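Long-range contact in ethanolamine utilization protein EutJ (Carboxydothermus hydrogenoformans Z-2901, PDB 3H1Q), which binds ATP and belongs to the actin-like ATPase superfamily, with a presumed part in ethanolamine utilization: residues V22-V31 against V43-A53. Numbering follows the deposited sequence.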
ATOM      1  N   VAL A  22      17.048   3.465 -11.801  1.00 32.28           N
ATOM      2  CA  VAL A  22      16.754   2.039 -11.941  1.00 32.25           C
ATOM      3  C   VAL A  22      17.887   1.105 -11.474  1.00 32.77           C
ATOM      4  O   VAL A  22      19.032   1.530 -11.305  1.00 33.34           O
ATOM      5  CB  VAL A  22      16.450   1.686 -13.391  1.00 31.84           C
ATOM      6  CG1 VAL A  22      15.221   2.423 -13.844  1.00 32.74           C
ATOM      7  CG2 VAL A  22      17.615   2.025 -14.253  1.00 29.79           C
ATOM      8  N   ASN A  23      17.539  -0.166 -11.300  1.00 32.61           N
ATOM      9  CA  ASN A  23      18.441  -1.199 -10.867  1.00 32.89           C
ATOM     10  C   ASN A  23      18.697  -2.051 -12.080  1.00 33.06           C
ATOM     11  O   ASN A  23      17.885  -2.884 -12.408  1.00 32.86           O
ATOM     12  CB  ASN A  23      17.770  -2.028  -9.754  1.00 33.13           C
ATOM     13  CG  ASN A  23      18.673  -3.116  -9.144  1.00 31.91           C
ATOM     14  OD1 ASN A  23      19.795  -3.356  -9.578  1.00 32.33           O
ATOM     15  ND2 ASN A  23      18.152  -3.783  -8.126  1.00 29.88           N
ATOM     16  N   PRO A  24      19.856  -1.876 -12.715  1.00 33.72           N
ATOM     17  CA  PRO A  24      20.129  -2.464 -14.014  1.00 34.74           C
ATOM     18  C   PRO A  24      20.218  -3.988 -14.011  1.00 35.81           C
ATOM     19  O   PRO A  24      21.210  -4.562 -14.398  1.00 35.86           O
ATOM     20  CB  PRO A  24      21.456  -1.814 -14.418  1.00 34.05           C
ATOM     21  CG  PRO A  24      22.112  -1.526 -13.165  1.00 33.54           C
ATOM     22  CD  PRO A  24      21.057  -1.248 -12.140  1.00 33.40           C
ATOM     23  N   LEU A  25      19.151  -4.644 -13.606  1.00 38.04           N
ATOM     24  CA  LEU A  25      19.074  -6.097 -13.732  1.00 39.95           C
ATOM     25  C   LEU A  25      18.569  -6.510 -15.134  1.00 41.24           C
ATOM     26  O   LEU A  25      17.749  -5.812 -15.753  1.00 40.57           O
ATOM     27  CB  LEU A  25      18.227  -6.689 -12.602  1.00 39.73           C
ATOM     28  CG  LEU A  25      18.836  -6.324 -11.242  1.00 41.06           C
ATOM     29  CD1 LEU A  25      17.888  -6.452 -10.051  1.00 42.57           C
ATOM     30  CD2 LEU A  25      20.048  -7.175 -11.030  1.00 42.34           C
ATOM     31  N   PRO A  26      19.100  -7.638 -15.658  1.00 42.53           N
ATOM     32  CA  PRO A  26      18.698  -8.075 -16.996  1.00 42.89           C
ATOM     33  C   PRO A  26      17.252  -8.517 -16.939  1.00 43.80           C
ATOM     34  O   PRO A  26      16.839  -9.067 -15.903  1.00 44.44           O
ATOM     35  CB  PRO A  26      19.594  -9.287 -17.242  1.00 42.97           C
ATOM     36  CG  PRO A  26      20.012  -9.776 -15.832  1.00 42.04           C
ATOM     37  CD  PRO A  26      20.119  -8.529 -15.044  1.00 42.55           C
ATOM     38  N   PRO A  27      16.482  -8.290 -18.023  1.00 43.99           N
ATOM     39  CA  PRO A  27      15.094  -8.774 -18.194  1.00 44.03           C
ATOM     40  C   PRO A  27      15.026 -10.313 -18.125  1.00 44.29           C
ATOM     41  O   PRO A  27      16.082 -10.954 -18.064  1.00 44.89           O
ATOM     42  CB  PRO A  27      14.723  -8.297 -19.600  1.00 44.04           C
ATOM     43  CG  PRO A  27      15.661  -7.169 -19.889  1.00 44.44           C
ATOM     44  CD  PRO A  27      16.944  -7.510 -19.178  1.00 43.99           C
ATOM     45  N   PRO A  28      13.810 -10.921 -18.120  1.00 44.07           N
ATOM     46  CA  PRO A  28      12.454 -10.365 -18.161  1.00 43.54           C
ATOM     47  C   PRO A  28      12.034  -9.768 -16.826  1.00 43.39           C
ATOM     48  O   PRO A  28      12.536 -10.146 -15.764  1.00 43.92           O
ATOM     49  CB  PRO A  28      11.600 -11.576 -18.462  1.00 43.31           C
ATOM     50  CG  PRO A  28      12.310 -12.655 -17.770  1.00 43.72           C
ATOM     51  CD  PRO A  28      13.769 -12.385 -17.954  1.00 43.54           C
ATOM     52  N   TYR A  29      11.116  -8.825 -16.905  1.00 42.73           N
ATOM     53  CA  TYR A  29      10.731  -8.039 -15.781  1.00 41.69           C
ATOM     54  C   TYR A  29       9.313  -8.354 -15.435  1.00 41.37           C
ATOM     55  O   TYR A  29       8.541  -8.814 -16.278  1.00 41.67           O
ATOM     56  CB  TYR A  29      10.803  -6.589 -16.175  1.00 41.77           C
ATOM     57  CG  TYR A  29      12.196  -6.092 -16.393  1.00 42.62           C
ATOM     58  CD1 TYR A  29      13.236  -6.557 -15.608  1.00 43.56           C
ATOM     59  CD2 TYR A  29      12.473  -5.116 -17.354  1.00 43.47           C
ATOM     60  CE1 TYR A  29      14.509  -6.089 -15.781  1.00 44.80           C
ATOM     61  CE2 TYR A  29      13.761  -4.637 -17.538  1.00 43.80           C
ATOM     62  CZ  TYR A  29      14.768  -5.140 -16.742  1.00 44.71           C
ATOM     63  OH  TYR A  29      16.055  -4.715 -16.879  1.00 47.15           O
ATOM     64  N   LYS A  30       8.966  -8.090 -14.190  1.00 40.51           N
ATOM     65  CA  LYS A  30       7.618  -8.234 -13.742  1.00 39.58           C
ATOM     66  C   LYS A  30       7.104  -6.846 -13.353  1.00 39.19           C
ATOM     67  O   LYS A  30       7.800  -6.070 -12.690  1.00 39.24           O
ATOM     68  CB  LYS A  30       7.576  -9.172 -12.554  1.00 39.88           C
ATOM     69  CG  LYS A  30       7.907 -10.626 -12.823  1.00 40.48           C
ATOM     70  CD  LYS A  30       7.146 -11.437 -11.783  1.00 42.42           C
ATOM     71  CE  LYS A  30       7.971 -12.522 -11.169  1.00 45.10           C
ATOM     72  NZ  LYS A  30       7.542 -12.819  -9.753  1.00 47.17           N
ATOM     73  N   VAL A  31       5.884  -6.531 -13.776  1.00 38.51           N
ATOM     74  CA  VAL A  31       5.308  -5.227 -13.526  1.00 37.85           C
ATOM     75  C   VAL A  31       4.016  -5.367 -12.729  1.00 38.15           C
ATOM     76  O   VAL A  31       3.261  -6.337 -12.885  1.00 37.96           O
ATOM     77  CB  VAL A  31       5.038  -4.467 -14.828  1.00 37.72           C
ATOM     78  CG1 VAL A  31       4.688  -3.024 -14.534  1.00 37.48           C
ATOM     79  CG2 VAL A  31       6.252  -4.512 -15.734  1.00 37.91           C
ATOM     80  N   VAL A  43       5.440  -0.597 -10.266  1.00 33.03           N
ATOM     81  CA  VAL A  43       6.624  -1.266  -9.762  1.00 32.93           C
ATOM     82  C   VAL A  43       7.132  -2.339 -10.752  1.00 33.67           C
ATOM     83  O   VAL A  43       6.336  -3.113 -11.294  1.00 34.12           O
ATOM     84  CB  VAL A  43       6.311  -1.884  -8.374  1.00 33.08           C
ATOM     85  CG1 VAL A  43       7.406  -2.826  -7.874  1.00 31.92           C
ATOM     86  CG2 VAL A  43       6.059  -0.770  -7.330  1.00 33.28           C
ATOM     87  N   VAL A  44       8.452  -2.366 -10.989  1.00 33.72           N
ATOM     88  CA  VAL A  44       9.080  -3.368 -11.833  1.00 33.93           C
ATOM     89  C   VAL A  44      10.104  -4.159 -11.023  1.00 34.97           C
ATOM     90  O   VAL A  44      10.837  -3.594 -10.225  1.00 34.33           O
ATOM     91  CB  VAL A  44       9.823  -2.733 -13.064  1.00 34.00           C
ATOM     92  CG1 VAL A  44      10.424  -3.827 -13.954  1.00 33.18           C
ATOM     93  CG2 VAL A  44       8.918  -1.858 -13.888  1.00 32.69           C
ATOM     94  N   THR A  45      10.183  -5.464 -11.257  1.00 36.56           N
ATOM     95  CA  THR A  45      11.186  -6.293 -10.596  1.00 37.91           C
ATOM     96  C   THR A  45      11.743  -7.308 -11.574  1.00 39.20           C
ATOM     97  O   THR A  45      11.097  -7.622 -12.562  1.00 39.01           O
ATOM     98  CB  THR A  45      10.579  -7.132  -9.439  1.00 37.86           C
ATOM     99  OG1 THR A  45       9.903  -8.268  -9.997  1.00 38.65           O
ATOM    100  CG2 THR A  45       9.616  -6.344  -8.568  1.00 35.78           C
ATOM    101  N   ASP A  46      12.913  -7.862 -11.272  1.00 41.33           N
ATOM    102  CA  ASP A  46      13.382  -9.070 -11.952  1.00 43.87           C
ATOM    103  C   ASP A  46      12.536 -10.297 -11.564  1.00 44.78           C
ATOM    104  O   ASP A  46      11.575 -10.173 -10.774  1.00 45.10           O
ATOM    105  CB  ASP A  46      14.822  -9.332 -11.599  1.00 44.44           C
ATOM    106  CG  ASP A  46      15.005  -9.723 -10.148  1.00 49.07           C
ATOM    107  OD1 ASP A  46      14.051  -9.593  -9.337  1.00 52.79           O
ATOM    108  OD2 ASP A  46      16.135 -10.159  -9.806  1.00 55.31           O
ATOM    109  N   GLN A  47      12.880 -11.479 -12.091  1.00 45.63           N
ATOM    110  CA  GLN A  47      12.031 -12.673 -11.871  1.00 46.39           C
ATOM    111  C   GLN A  47      12.059 -13.167 -10.433  1.00 46.26           C
ATOM    112  O   GLN A  47      11.197 -13.933 -10.037  1.00 46.70           O
ATOM    113  CB  GLN A  47      12.363 -13.836 -12.823  1.00 46.85           C
ATOM    114  CG  GLN A  47      11.884 -13.674 -14.285  1.00 49.72           C
ATOM    115  CD  GLN A  47      10.342 -13.489 -14.481  1.00 53.28           C
ATOM    116  OE1 GLN A  47       9.924 -12.769 -15.386  1.00 54.72           O
ATOM    117  NE2 GLN A  47       9.519 -14.158 -13.658  1.00 54.25           N
ATOM    118  N   GLU A  48      13.042 -12.717  -9.659  1.00 46.34           N
ATOM    119  CA  GLU A  48      13.162 -13.062  -8.249  1.00 46.29           C
ATOM    120  C   GLU A  48      12.652 -11.916  -7.371  1.00 45.28           C
ATOM    121  O   GLU A  48      12.907 -11.862  -6.171  1.00 46.04           O
ATOM    122  CB  GLU A  48      14.620 -13.401  -7.885  1.00 47.18           C
ATOM    123  CG  GLU A  48      15.475 -14.084  -8.991  1.00 51.10           C
ATOM    124  CD  GLU A  48      14.694 -15.123  -9.811  1.00 57.29           C
ATOM    125  OE1 GLU A  48      13.935 -15.917  -9.201  1.00 61.15           O
ATOM    126  OE2 GLU A  48      14.826 -15.143 -11.066  1.00 59.49           O
ATOM    127  N   GLY A  49      11.940 -10.978  -7.962  1.00 43.90           N
ATOM    128  CA  GLY A  49      11.281  -9.968  -7.162  1.00 42.19           C
ATOM    129  C   GLY A  49      12.190  -8.894  -6.623  1.00 40.88           C
ATOM    130  O   GLY A  49      11.779  -8.090  -5.785  1.00 40.80           O
ATOM    131  N   ILE A  50      13.427  -8.855  -7.082  1.00 39.52           N
ATOM    132  CA  ILE A  50      14.234  -7.722  -6.707  1.00 38.79           C
ATOM    133  C   ILE A  50      13.794  -6.511  -7.536  1.00 37.56           C
ATOM    134  O   ILE A  50      13.688  -6.625  -8.754  1.00 37.51           O
ATOM    135  CB  ILE A  50      15.705  -7.966  -6.892  1.00 38.78           C
ATOM    136  CG1 ILE A  50      16.140  -9.162  -6.070  1.00 38.68           C
ATOM    137  CG2 ILE A  50      16.468  -6.751  -6.409  1.00 39.82           C
ATOM    138  CD1 ILE A  50      17.645  -9.332  -6.067  1.00 38.28           C
ATOM    139  N   PRO A  51      13.517  -5.371  -6.866  1.00 36.15           N
ATOM    140  CA  PRO A  51      13.119  -4.109  -7.474  1.00 35.36           C
ATOM    141  C   PRO A  51      14.080  -3.622  -8.532  1.00 34.78           C
ATOM    142  O   PRO A  51      15.276  -3.611  -8.319  1.00 34.37           O
ATOM    143  CB  PRO A  51      13.111  -3.138  -6.295  1.00 35.39           C
ATOM    144  CG  PRO A  51      12.815  -3.977  -5.147  1.00 35.90           C
ATOM    145  CD  PRO A  51      13.494  -5.283  -5.402  1.00 35.74           C
ATOM    146  N   VAL A  52      13.511  -3.253  -9.682  1.00 35.24           N
ATOM    147  CA  VAL A  52      14.223  -2.724 -10.859  1.00 34.66           C
ATOM    148  C   VAL A  52      13.856  -1.250 -11.107  1.00 34.62           C
ATOM    149  O   VAL A  52      14.718  -0.449 -11.462  1.00 35.04           O
ATOM    150  CB  VAL A  52      13.896  -3.542 -12.098  1.00 34.12           C
ATOM    151  CG1 VAL A  52      14.399  -2.848 -13.319  1.00 33.82           C
ATOM    152  CG2 VAL A  52      14.525  -4.894 -11.983  1.00 33.78           C
ATOM    153  N   ALA A  53      12.589  -0.894 -10.884  1.00 34.15           N
ATOM    154  CA  ALA A  53      12.092   0.458 -11.147  1.00 33.52           C
ATOM    155  C   ALA A  53      10.774   0.704 -10.456  1.00 32.94           C
ATOM    156  O   ALA A  53      10.050  -0.253 -10.155  1.00 32.79           O
ATOM    157  CB  ALA A  53      11.898   0.652 -12.660  1.00 33.51           C
TER
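Y29 carries CG anti to its carbonyl carbon (chi1 -69°), which sets its ring against the V52 methyls. V52 CG1 sits over one ring face, displaced toward the rim. P27 CA lies over the opposite face. V52 CG2 is 4.0 Å from Y29 CE1. Y29 CB packs on V44 CG1 at 3.6 Å. Y29 OH points at L25 O, at the ring edge and in its plane, but the modelled distance is too short to be relied on.

N23 holds the other end of that loop. Its CG is anti to the backbone N (chi1 -176°), and ND2 donates to P51 O at 2.9 Å, nearly along the C=O axis. N23 N donates to V52 O at 2.8 Å. L25 CD1 reaches I50 CG2, and the two side chains cross at about a right angle.

Strands 30-34 and 39-45 form an antiparallel hairpin. They are the first two strands in chain order of the five-stranded mixed sheet of this actin-like fold, both internal to it. K30 and T45 are a hydrogen-bonded pair: K30 N donates to T45 O at 2.7 Å, and T45 N to K30 O at 2.8 Å. V31 and V44 are the next, non-hydrogen-bonded pair. Their side chains lie side by side and point the same way. Strand 51-58 flanks strand 39-45 on its other side. There V52 and A53 both face V44 in a classic beta bulge, and both their N atoms donate to V44 O.

A type I turn from D46 to G49 joins these two strands. From it, the Q47 side chain crosses both P28 and K30 at about right angles. Q47 OE1 is 3.4 Å from P28 CG, while NE2 approaches K30 CE. K30 NZ is hydrogen-bonded to L270 O near the C-terminus.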